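Local coordinates for tail fiber protein (Acinetobacter phage AM24, PDB 5W5P), which probably recognises and cuts the capsular polysaccharide of Acinetobacter baumannii, acting as the trimeric tailspike of the phage, at residues Q247-R250 with G255-Q258; G295-G300 with T343-T348; L355-T358 with G362-S365; A387-T392 with P406-N411. All coordinates share one frame; numbering follows the deposited sequence.

Contact 1: Q247-R250 with G255-Q258; sequences QPRR and GYVQ
Gln247 and Gly255 bring the two backbones together, with Gln247 CA 4.3 Å from Gly255 CA. Gly255 CA donates a C-H contact to Gln247 O at 3.4 Å. From there the chains diverge, and side chains make the rest of the contact. Arg249 reaches across with an extended chain and lays its guanidinium flat on Tyr256. The two planes are only 9° apart. Arg249 CZ sits 3.6 Å from the centroid of the Tyr256 ring, over the face, which is a cation-pi stack. Arg249 CG also leans on the ring, 3.6 Å from Tyr256 CE1. The loop between strands 241-244 and 257-258 is thus folded back on its own end, where the chain re-enters the parallel beta-helix. Two backbone oxygens lie at the edge of the guanidinium, close to its plane, and fix its rotation. Arg249 NH2 gives a nearly straight bond of 2.8 Å to Tyr256 O, entering from above the carbonyl plane. Arg249 NH1 bonds Gln247 O at 2.9 Å, this time in the carbonyl plane, though the bond is bent. The same NH1 forms a salt bridge to Asp224, and NH2 also bonds Tyr227 OH. Tyr256 has chi1 61°, which sets its CG between backbone N and carbonyl carbon and stands the ring up against Arg249. At the far end of the ring, Arg250 CB lies 4.0 Å from Tyr256 OH.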
loop_
_atom_site.group_PDB
_atom_site.type_symbol
_atom_site.label_atom_id
_atom_site.label_comp_id
_atom_site.label_asym_id
_atom_site.label_seq_id
_atom_site.Cartn_x
_atom_site.Cartn_y
_atom_site.Cartn_z
ATOM N N GLN A 247 6.595 -28.250 10.702
ATOM C CA GLN A 247 6.182 -29.049 11.848
ATOM C C GLN A 247 4.701 -28.850 12.131
ATOM O O GLN A 247 4.298 -27.743 12.524
ATOM C CB GLN A 247 7.011 -28.693 13.083
ATOM C CG GLN A 247 8.437 -29.223 13.052
ATOM C CD GLN A 247 8.501 -30.736 12.925
ATOM O OE1 GLN A 247 7.664 -31.456 13.479
ATOM N NE2 GLN A 247 9.504 -31.226 12.202
ATOM N N PRO A 248 3.861 -29.871 11.957
ATOM C CA PRO A 248 2.445 -29.728 12.315
ATOM C C PRO A 248 2.276 -29.481 13.806
ATOM O O PRO A 248 2.939 -30.104 14.639
ATOM C CB PRO A 248 1.830 -31.071 11.898
ATOM C CG PRO A 248 2.837 -31.703 10.979
ATOM C CD PRO A 248 4.169 -31.216 11.443
ATOM N N ARG A 249 1.380 -28.558 14.138
ATOM C CA ARG A 249 1.114 -28.225 15.529
ATOM C C ARG A 249 -0.215 -27.490 15.614
ATOM O O ARG A 249 -0.709 -26.947 14.623
ATOM C CB ARG A 249 2.236 -27.375 16.124
ATOM C CG ARG A 249 2.337 -25.997 15.518
ATOM C CD ARG A 249 3.737 -25.446 15.652
ATOM N NE ARG A 249 3.843 -24.119 15.059
ATOM C CZ ARG A 249 4.164 -23.889 13.793
ATOM N NH1 ARG A 249 4.425 -24.902 12.975
ATOM N NH2 ARG A 249 4.231 -22.640 13.347
ATOM N N ARG A 250 -0.784 -27.489 16.818
ATOM C CA ARG A 250 -2.060 -26.822 17.122
ATOM C C ARG A 250 -3.132 -27.402 16.201
ATOM O O ARG A 250 -3.264 -28.635 16.138
ATOM C CB ARG A 250 -1.866 -25.316 17.038
ATOM C CG ARG A 250 -1.099 -24.750 18.207
ATOM C CD ARG A 250 -1.977 -23.840 19.040
ATOM N NE ARG A 250 -1.974 -22.474 18.526
ATOM C CZ ARG A 250 -3.066 -21.807 18.170
ATOM N NH1 ARG A 250 -4.256 -22.380 18.273
ATOM N NH2 ARG A 250 -2.966 -20.565 17.714
ATOM N N GLY A 255 3.207 -27.691 8.788
ATOM C CA GLY A 255 3.826 -26.514 9.352
ATOM C C GLY A 255 3.180 -25.243 8.838
ATOM O O GLY A 255 2.474 -25.229 7.832
ATOM N N TYR A 256 3.424 -24.147 9.547
ATOM C CA TYR A 256 2.897 -22.864 9.120
ATOM C C TYR A 256 3.762 -21.739 9.666
ATOM O O TYR A 256 4.506 -21.908 10.634
ATOM C CB TYR A 256 1.442 -22.677 9.562
ATOM C CG TYR A 256 1.216 -22.699 11.055
ATOM C CD1 TYR A 256 0.998 -23.896 11.724
ATOM C CD2 TYR A 256 1.198 -21.521 11.789
ATOM C CE1 TYR A 256 0.777 -23.921 13.088
ATOM C CE2 TYR A 256 0.985 -21.532 13.153
ATOM C CZ TYR A 256 0.770 -22.736 13.799
ATOM O OH TYR A 256 0.555 -22.751 15.159
ATOM N N VAL A 257 3.653 -20.583 9.018
ATOM C CA VAL A 257 4.296 -19.357 9.466
ATOM C C VAL A 257 3.214 -18.432 10.000
ATOM O O VAL A 257 2.055 -18.482 9.567
ATOM C CB VAL A 257 5.106 -18.687 8.333
ATOM C CG1 VAL A 257 6.160 -19.650 7.785
ATOM C CG2 VAL A 257 4.193 -18.205 7.223
ATOM N N GLN A 258 3.584 -17.594 10.965
ATOM C CA GLN A 258 2.609 -16.718 11.602
ATOM C C GLN A 258 3.241 -15.362 11.872
ATOM O O GLN A 258 4.244 -15.272 12.588
ATOM C CB GLN A 258 2.076 -17.349 12.892
ATOM C CG GLN A 258 1.313 -16.401 13.776
ATOM C CD GLN A 258 0.836 -17.057 15.056
ATOM O OE1 GLN A 258 0.625 -16.387 16.064
ATOM N NE2 GLN A 258 0.640 -18.371 15.016
#

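Contact 2: G295-G300 with T343-T348; sequences GVYLDG and TGDLPT
Tyr297 and Asp345 meet through their side chains, while their backbones stay well apart: Tyr297 is on strand 294-298, and Asp345 is in the type II' turn from Thr343 to Leu346, leading into the short helix 346-349. The strand is part of one coil of the beta-helix, in a parallel sheet between strands 272-276 and 321-328. The turn belongs to a later connection, so the contact ties this strand to a loop more than forty residues on. Tyr297 points its ring at the turn and touches it chiefly through the hydroxyl. Tyr297 OH donates to Asp345 OD2 at 2.7 Å. The carboxylate oxygen is met on its anti side, 32° out of the carboxylate plane, and lies near the plane of the ring, at its edge. Ring and carboxylate are turned 62° against each other. Arg272 makes a cation-pi contact with the Tyr297 ring and a long, weak ion pair with Asp345 OD2. A water makes a second link. It donates to Tyr297 OH at 3.0 Å and accepts from the backbone N of Asp345 at 2.6 Å.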
loop_
_atom_site.group_PDB
_atom_site.type_symbol
_atom_site.label_atom_id
_atom_site.label_comp_id
_atom_site.label_asym_id
_atom_site.label_seq_id
_atom_site.Cartn_x
_atom_site.Cartn_y
_atom_site.Cartn_z
ATOM N N GLY A 295 9.783 -17.678 -4.659
ATOM C CA GLY A 295 9.390 -16.705 -3.657
ATOM C C GLY A 295 8.597 -17.290 -2.507
ATOM O O GLY A 295 9.100 -18.140 -1.768
ATOM N N VAL A 296 7.352 -16.847 -2.351
ATOM C CA VAL A 296 6.507 -17.256 -1.233
ATOM C C VAL A 296 5.769 -18.528 -1.627
ATOM O O VAL A 296 4.832 -18.489 -2.426
ATOM C CB VAL A 296 5.520 -16.152 -0.841
ATOM C CG1 VAL A 296 4.784 -16.536 0.432
ATOM C CG2 VAL A 296 6.248 -14.832 -0.671
ATOM N N TYR A 297 6.183 -19.656 -1.063
ATOM C CA TYR A 297 5.516 -20.934 -1.280
ATOM C C TYR A 297 4.718 -21.269 -0.024
ATOM O O TYR A 297 5.298 -21.557 1.031
ATOM C CB TYR A 297 6.526 -22.034 -1.596
ATOM C CG TYR A 297 6.939 -22.133 -3.050
ATOM C CD1 TYR A 297 7.451 -21.031 -3.730
ATOM C CD2 TYR A 297 6.839 -23.339 -3.737
ATOM C CE1 TYR A 297 7.847 -21.127 -5.060
ATOM C CE2 TYR A 297 7.230 -23.446 -5.060
ATOM C CZ TYR A 297 7.733 -22.338 -5.717
ATOM O OH TYR A 297 8.123 -22.451 -7.033
ATOM N N LEU A 298 3.382 -21.209 -0.136
ATOM C CA LEU A 298 2.462 -21.604 0.927
ATOM C C LEU A 298 1.294 -22.327 0.251
ATOM O O LEU A 298 0.171 -21.834 0.190
ATOM C CB LEU A 298 1.983 -20.401 1.746
ATOM C CG LEU A 298 3.028 -19.550 2.474
ATOM C CD1 LEU A 298 2.439 -18.200 2.884
ATOM C CD2 LEU A 298 3.588 -20.289 3.686
ATOM N N ASP A 299 1.565 -23.519 -0.282
ATOM C CA ASP A 299 0.642 -24.204 -1.183
ATOM C C ASP A 299 0.024 -25.458 -0.564
ATOM O O ASP A 299 -0.182 -26.465 -1.245
ATOM C CB ASP A 299 1.338 -24.550 -2.497
ATOM C CG ASP A 299 2.663 -25.265 -2.295
ATOM O OD1 ASP A 299 3.123 -25.376 -1.136
ATOM O OD2 ASP A 299 3.240 -25.727 -3.303
ATOM N N GLY A 300 -0.294 -25.410 0.727
ATOM C CA GLY A 300 -1.026 -26.490 1.353
ATOM C C GLY A 300 -2.484 -26.516 0.923
ATOM O O GLY A 300 -3.000 -25.604 0.277
ATOM N N THR A 343 13.087 -19.109 -14.754
ATOM C CA THR A 343 13.883 -20.139 -14.090
ATOM C C THR A 343 13.068 -20.686 -12.923
ATOM O O THR A 343 11.885 -20.363 -12.768
ATOM C CB THR A 343 15.245 -19.591 -13.649
ATOM O OG1 THR A 343 15.968 -20.610 -12.943
ATOM C CG2 THR A 343 15.077 -18.372 -12.753
ATOM N N GLY A 344 13.696 -21.536 -12.110
ATOM C CA GLY A 344 12.974 -22.175 -11.020
ATOM C C GLY A 344 11.871 -23.076 -11.540
ATOM O O GLY A 344 12.051 -23.829 -12.502
ATOM N N ASP A 345 10.702 -22.995 -10.904
ATOM C CA ASP A 345 9.534 -23.762 -11.326
ATOM C C ASP A 345 8.703 -23.046 -12.386
ATOM O O ASP A 345 7.736 -23.631 -12.891
ATOM C CB ASP A 345 8.644 -24.089 -10.118
ATOM C CG ASP A 345 9.350 -24.950 -9.079
ATOM O OD1 ASP A 345 10.293 -25.682 -9.445
ATOM O OD2 ASP A 345 8.957 -24.895 -7.894
ATOM N N LEU A 346 9.049 -21.805 -12.730
ATOM C CA LEU A 346 8.282 -21.075 -13.736
ATOM C C LEU A 346 8.172 -21.797 -15.075
ATOM O O LEU A 346 7.072 -21.780 -15.655
ATOM C CB LEU A 346 8.874 -19.672 -13.933
ATOM C CG LEU A 346 7.900 -18.595 -14.411
ATOM C CD1 LEU A 346 8.315 -17.243 -13.877
ATOM C CD2 LEU A 346 7.807 -18.565 -15.930
ATOM N N PRO A 347 9.222 -22.412 -15.632
ATOM C CA PRO A 347 9.036 -23.138 -16.900
ATOM C C PRO A 347 8.062 -24.303 -16.810
ATOM O O PRO A 347 7.520 -24.715 -17.843
ATOM C CB PRO A 347 10.452 -23.613 -17.243
ATOM C CG PRO A 347 11.342 -22.643 -16.557
ATOM C CD PRO A 347 10.649 -22.323 -15.270
ATOM N N THR A 348 7.807 -24.842 -15.618
ATOM C CA THR A 348 6.856 -25.941 -15.486
ATOM C C THR A 348 5.455 -25.450 -15.120
ATOM O O THR A 348 4.475 -25.833 -15.765
ATOM C CB THR A 348 7.351 -26.952 -14.448
ATOM O OG1 THR A 348 8.576 -27.541 -14.901
ATOM C CG2 THR A 348 6.321 -28.055 -14.249
HETATM O O HOH W 1 10.072 -21.410 -9.005
#

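Contact 3: L355-T358 with G362-S365; sequences LGKT and GYSS
Lys357 and Tyr363 are the closest pair across a tight loop, their CA atoms 4.4 Å apart. The side chain of Lys357 can be followed outward along the Tyr363 ring. Lys357 CB starts beside the backbone, 3.5 Å from Gly362 O, and already lies 3.7 Å from Tyr363 CD1. The chain then runs on from CG to Lys357 CD, which stands 3.7 Å from Tyr363 CZ. The bend at chi3 (-69°) sets Lys357 CE over the face, 3.9 Å from the centroid of the Tyr363 ring, in a CH-pi contact offset toward the rim. The bend at chi4 (-72°) then carries NZ up from the ring toward Thr361 O. Lys357 NZ stands higher over the same face, too far for more than a weak cation-pi attraction. It bonds Thr361 O instead, and more weakly Gly359 O, so the ammonium closes the turn between the segments.

The backbones are joined through Gly356. The peptide bond from Gly356 to Lys357 is cis. Gly356 O receives Ser364 OG at 2.9 Å and, in a weak bond, Ser364 N at 3.1 Å. Within 355-358, Thr358 OG1 bonds Leu355 O at 2.8 Å, nearly in line with the C=O. The loop links strand 353-354 to strand 365-375, two faces of the parallel beta-helix. Ser364 OG also bonds Val328 N, in the coil before. The turn is held largely by side-chain donors that cap backbone carbonyls, while the tyrosine meets chiefly the aliphatic part of the lysine.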
loop_
_atom_site.group_PDB
_atom_site.type_symbol
_atom_site.label_atom_id
_atom_site.label_comp_id
_atom_site.label_asym_id
_atom_site.label_seq_id
_atom_site.Cartn_x
_atom_site.Cartn_y
_atom_site.Cartn_z
ATOM N N LEU A 355 -2.428 -19.299 -7.356
ATOM C CA LEU A 355 -3.376 -19.196 -6.259
ATOM C C LEU A 355 -4.258 -20.437 -6.244
ATOM O O LEU A 355 -4.241 -21.255 -7.167
ATOM C CB LEU A 355 -4.246 -17.934 -6.380
ATOM C CG LEU A 355 -3.522 -16.592 -6.529
ATOM C CD1 LEU A 355 -4.518 -15.445 -6.709
ATOM C CD2 LEU A 355 -2.577 -16.330 -5.342
ATOM N N GLY A 356 -5.034 -20.573 -5.174
ATOM C CA GLY A 356 -6.069 -21.580 -5.150
ATOM C C GLY A 356 -7.310 -21.128 -5.894
ATOM O O GLY A 356 -7.677 -19.953 -5.881
ATOM N N LYS A 357 -7.973 -22.078 -6.550
ATOM C CA LYS A 357 -7.606 -23.487 -6.506
ATOM C C LYS A 357 -6.713 -23.883 -7.674
ATOM O O LYS A 357 -6.933 -23.467 -8.814
ATOM C CB LYS A 357 -8.871 -24.359 -6.501
ATOM C CG LYS A 357 -8.751 -25.678 -7.263
ATOM C CD LYS A 357 -10.087 -26.403 -7.343
ATOM C CE LYS A 357 -10.536 -26.916 -5.984
ATOM N NZ LYS A 357 -9.720 -28.071 -5.510
ATOM N N THR A 358 -5.702 -24.697 -7.378
ATOM C CA THR A 358 -4.858 -25.307 -8.399
ATOM C C THR A 358 -4.553 -26.722 -7.936
ATOM O O THR A 358 -3.898 -26.913 -6.907
ATOM C CB THR A 358 -3.575 -24.507 -8.629
ATOM O OG1 THR A 358 -3.910 -23.192 -9.093
ATOM C CG2 THR A 358 -2.701 -25.190 -9.673
ATOM N N GLY A 362 -7.445 -25.584 -2.188
ATOM C CA GLY A 362 -8.767 -25.007 -2.040
ATOM C C GLY A 362 -8.952 -23.707 -2.816
ATOM O O GLY A 362 -8.019 -23.140 -3.378
ATOM N N TYR A 363 -10.194 -23.225 -2.842
ATOM C CA TYR A 363 -10.506 -22.000 -3.569
ATOM C C TYR A 363 -10.103 -20.767 -2.767
ATOM O O TYR A 363 -10.220 -20.736 -1.537
ATOM C CB TYR A 363 -11.999 -21.929 -3.894
ATOM C CG TYR A 363 -12.464 -22.902 -4.952
ATOM C CD1 TYR A 363 -12.210 -22.671 -6.297
ATOM C CD2 TYR A 363 -13.175 -24.045 -4.603
ATOM C CE1 TYR A 363 -12.636 -23.560 -7.266
ATOM C CE2 TYR A 363 -13.606 -24.942 -5.563
ATOM C CZ TYR A 363 -13.334 -24.695 -6.893
ATOM O OH TYR A 363 -13.763 -25.586 -7.852
ATOM N N SER A 364 -9.633 -19.741 -3.473
ATOM C CA SER A 364 -9.296 -18.474 -2.845
ATOM C C SER A 364 -10.539 -17.595 -2.740
ATOM O O SER A 364 -11.574 -17.857 -3.361
ATOM C CB SER A 364 -8.196 -17.760 -3.624
ATOM O OG SER A 364 -6.968 -18.463 -3.530
ATOM N N SER A 365 -10.434 -16.536 -1.934
ATOM C CA SER A 365 -11.593 -15.679 -1.683
ATOM C C SER A 365 -11.115 -14.308 -1.223
ATOM O O SER A 365 -10.672 -14.163 -0.081
ATOM C CB SER A 365 -12.520 -16.312 -0.650
ATOM O OG SER A 365 -13.752 -15.623 -0.597
#

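Contact 4: A387-T392 with P406-N411; sequences ADVKFT and PTFVGN
Phe391 and Pro406 meet face on, although the nearest CA atoms, of Phe391 and Pro406, are 9.4 Å apart. No hydrogen bond crosses the gap, and apolar side chains bridge it. Phe391 has chi1 62°, with CG between the backbone N and the carbonyl carbon. This carries the ring toward the 406-411 segment, with one face turned to the proline. Pro406 comes from the opposite direction. Its CG sits over that face in a CH-pi contact, 4.0 Å from the centroid of the Phe391 ring. Its CD packs closer to the rim, 3.4 Å from Phe391 CE2. Val389 and Phe408 also approach head-on, but here the ring offers its edge. With chi1 -69°, Phe408 CG is anti to the carbonyl carbon, which points that edge at Val389. Val389 CB lies in the plane of that ring, 3.9 Å from Phe408 CZ. The branch on the same side as the backbone N, Val389 CG2, is 3.8 Å from Phe408 CE2. The two phenyl rings barely touch, edge to edge, with Phe391 CE1 4.5 Å from Phe408 CE1. All four residues are buried, inside the coil of the parallel beta-helix. Phe408 is stacked there with Phe369 and Trp419. Strand 389-390 pairs with strand 353-354, whereas strand 407-409 runs between strands 365-375 and 427-428. Thr407, turned away, packs on Phe428 of the second subunit.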
loop_
_atom_site.group_PDB
_atom_site.type_symbol
_atom_site.label_atom_id
_atom_site.label_comp_id
_atom_site.label_asym_id
_atom_site.label_seq_id
_atom_site.Cartn_x
_atom_site.Cartn_y
_atom_site.Cartn_z
ATOM N N ALA A 387 -0.061 -17.932 -17.933
ATOM C CA ALA A 387 -0.801 -16.797 -17.400
ATOM C C ALA A 387 -0.029 -16.259 -16.206
ATOM O O ALA A 387 0.548 -17.036 -15.446
ATOM C CB ALA A 387 -2.225 -17.182 -16.986
ATOM N N ASP A 388 -0.011 -14.932 -16.050
ATOM C CA ASP A 388 0.742 -14.337 -14.948
ATOM C C ASP A 388 0.269 -14.870 -13.598
ATOM O O ASP A 388 1.088 -15.176 -12.724
ATOM C CB ASP A 388 0.637 -12.811 -14.991
ATOM C CG ASP A 388 1.426 -12.199 -16.142
ATOM O OD1 ASP A 388 2.607 -12.563 -16.328
ATOM O OD2 ASP A 388 0.865 -11.343 -16.861
ATOM N N VAL A 389 -1.045 -15.004 -13.413
ATOM C CA VAL A 389 -1.642 -15.478 -12.164
ATOM C C VAL A 389 -2.555 -16.652 -12.507
ATOM O O VAL A 389 -3.571 -16.470 -13.188
ATOM C CB VAL A 389 -2.426 -14.371 -11.442
ATOM C CG1 VAL A 389 -2.972 -14.871 -10.110
ATOM C CG2 VAL A 389 -1.557 -13.125 -11.250
ATOM N N LYS A 390 -2.205 -17.848 -12.039
ATOM C CA LYS A 390 -2.933 -19.072 -12.366
ATOM C C LYS A 390 -3.762 -19.542 -11.178
ATOM O O LYS A 390 -3.245 -19.663 -10.059
ATOM C CB LYS A 390 -1.978 -20.186 -12.798
ATOM C CG LYS A 390 -1.851 -20.322 -14.297
ATOM C CD LYS A 390 -1.015 -21.524 -14.684
ATOM C CE LYS A 390 -0.764 -21.527 -16.179
ATOM N NZ LYS A 390 0.240 -22.536 -16.572
ATOM N N PHE A 391 -5.036 -19.831 -11.432
ATOM C CA PHE A 391 -5.959 -20.307 -10.409
ATOM C C PHE A 391 -7.248 -20.752 -11.090
ATOM O O PHE A 391 -7.489 -20.460 -12.265
ATOM C CB PHE A 391 -6.244 -19.228 -9.356
ATOM C CG PHE A 391 -6.901 -17.992 -9.908
ATOM C CD1 PHE A 391 -6.140 -16.952 -10.413
ATOM C CD2 PHE A 391 -8.283 -17.866 -9.914
ATOM C CE1 PHE A 391 -6.747 -15.809 -10.918
ATOM C CE2 PHE A 391 -8.895 -16.731 -10.417
ATOM C CZ PHE A 391 -8.126 -15.701 -10.918
ATOM N N THR A 392 -8.079 -21.465 -10.332
ATOM C CA THR A 392 -9.420 -21.839 -10.762
ATOM C C THR A 392 -10.422 -21.251 -9.778
ATOM O O THR A 392 -10.340 -21.513 -8.572
ATOM C CB THR A 392 -9.574 -23.358 -10.849
ATOM O OG1 THR A 392 -8.467 -23.913 -11.571
ATOM C CG2 THR A 392 -10.865 -23.725 -11.554
ATOM N N PRO A 406 -10.643 -13.373 -7.627
ATOM C CA PRO A 406 -9.736 -12.222 -7.584
ATOM C C PRO A 406 -10.066 -11.190 -8.651
ATOM O O PRO A 406 -10.646 -11.491 -9.697
ATOM C CB PRO A 406 -8.356 -12.846 -7.832
ATOM C CG PRO A 406 -8.520 -14.298 -7.532
ATOM C CD PRO A 406 -9.930 -14.628 -7.912
ATOM N N THR A 407 -9.677 -9.947 -8.372
ATOM C CA THR A 407 -9.877 -8.843 -9.299
ATOM C C THR A 407 -8.530 -8.222 -9.653
ATOM O O THR A 407 -7.540 -8.378 -8.932
ATOM C CB THR A 407 -10.828 -7.775 -8.722
ATOM O OG1 THR A 407 -10.205 -7.102 -7.621
ATOM C CG2 THR A 407 -12.136 -8.415 -8.244
ATOM N N PHE A 408 -8.500 -7.537 -10.794
ATOM C CA PHE A 408 -7.283 -6.931 -11.322
ATOM C C PHE A 408 -7.577 -5.490 -11.712
ATOM O O PHE A 408 -8.500 -5.234 -12.491
ATOM C CB PHE A 408 -6.753 -7.709 -12.537
ATOM C CG PHE A 408 -6.205 -9.073 -12.203
ATOM C CD1 PHE A 408 -7.057 -10.150 -11.993
ATOM C CD2 PHE A 408 -4.837 -9.280 -12.116
ATOM C CE1 PHE A 408 -6.557 -11.401 -11.693
ATOM C CE2 PHE A 408 -4.325 -10.528 -11.812
ATOM C CZ PHE A 408 -5.187 -11.594 -11.599
ATOM N N VAL A 409 -6.792 -4.555 -11.179
ATOM C CA VAL A 409 -6.984 -3.131 -11.424
ATOM C C VAL A 409 -5.639 -2.517 -11.798
ATOM O O VAL A 409 -4.678 -2.597 -11.024
ATOM C CB VAL A 409 -7.580 -2.411 -10.202
ATOM C CG1 VAL A 409 -7.566 -0.891 -10.409
ATOM C CG2 VAL A 409 -8.994 -2.921 -9.903
ATOM N N GLY A 410 -5.571 -1.907 -12.979
ATOM C CA GLY A 410 -4.441 -1.070 -13.339
ATOM C C GLY A 410 -3.112 -1.773 -13.510
ATOM O O GLY A 410 -2.066 -1.130 -13.379
ATOM N N ASN A 411 -3.119 -3.073 -13.803
ATOM C CA ASN A 411 -1.894 -3.828 -14.026
ATOM C C ASN A 411 -1.449 -3.719 -15.483
ATOM O O ASN A 411 -2.206 -3.300 -16.358
ATOM C CB ASN A 411 -2.085 -5.301 -13.656
ATOM C CG ASN A 411 -2.591 -5.484 -12.237
ATOM O OD1 ASN A 411 -1.810 -5.466 -11.279
ATOM N ND2 ASN A 411 -3.909 -5.656 -12.091
#

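All four contacts lie along the beta-helix of one chain and follow each other in sequence. Contact 4 is the buried one and purely apolar. Contacts 1, 2 and 3 are partly buried and rely on polar or charged groups. Contacts 1 and 3 each close a short loop, by an arginine stack in the first and a lysine with backbone bonds in the second. Contact 2 instead joins a strand to a distant turn. Contacts 2 and 4 share the parallel sheet that holds strands 294-298 and 389-390. Contacts 3 and 4 touch directly, with Lys357 O 2.8 Å from Thr392 N. Contact 1 meets contact 2 through Val257 and Leu298.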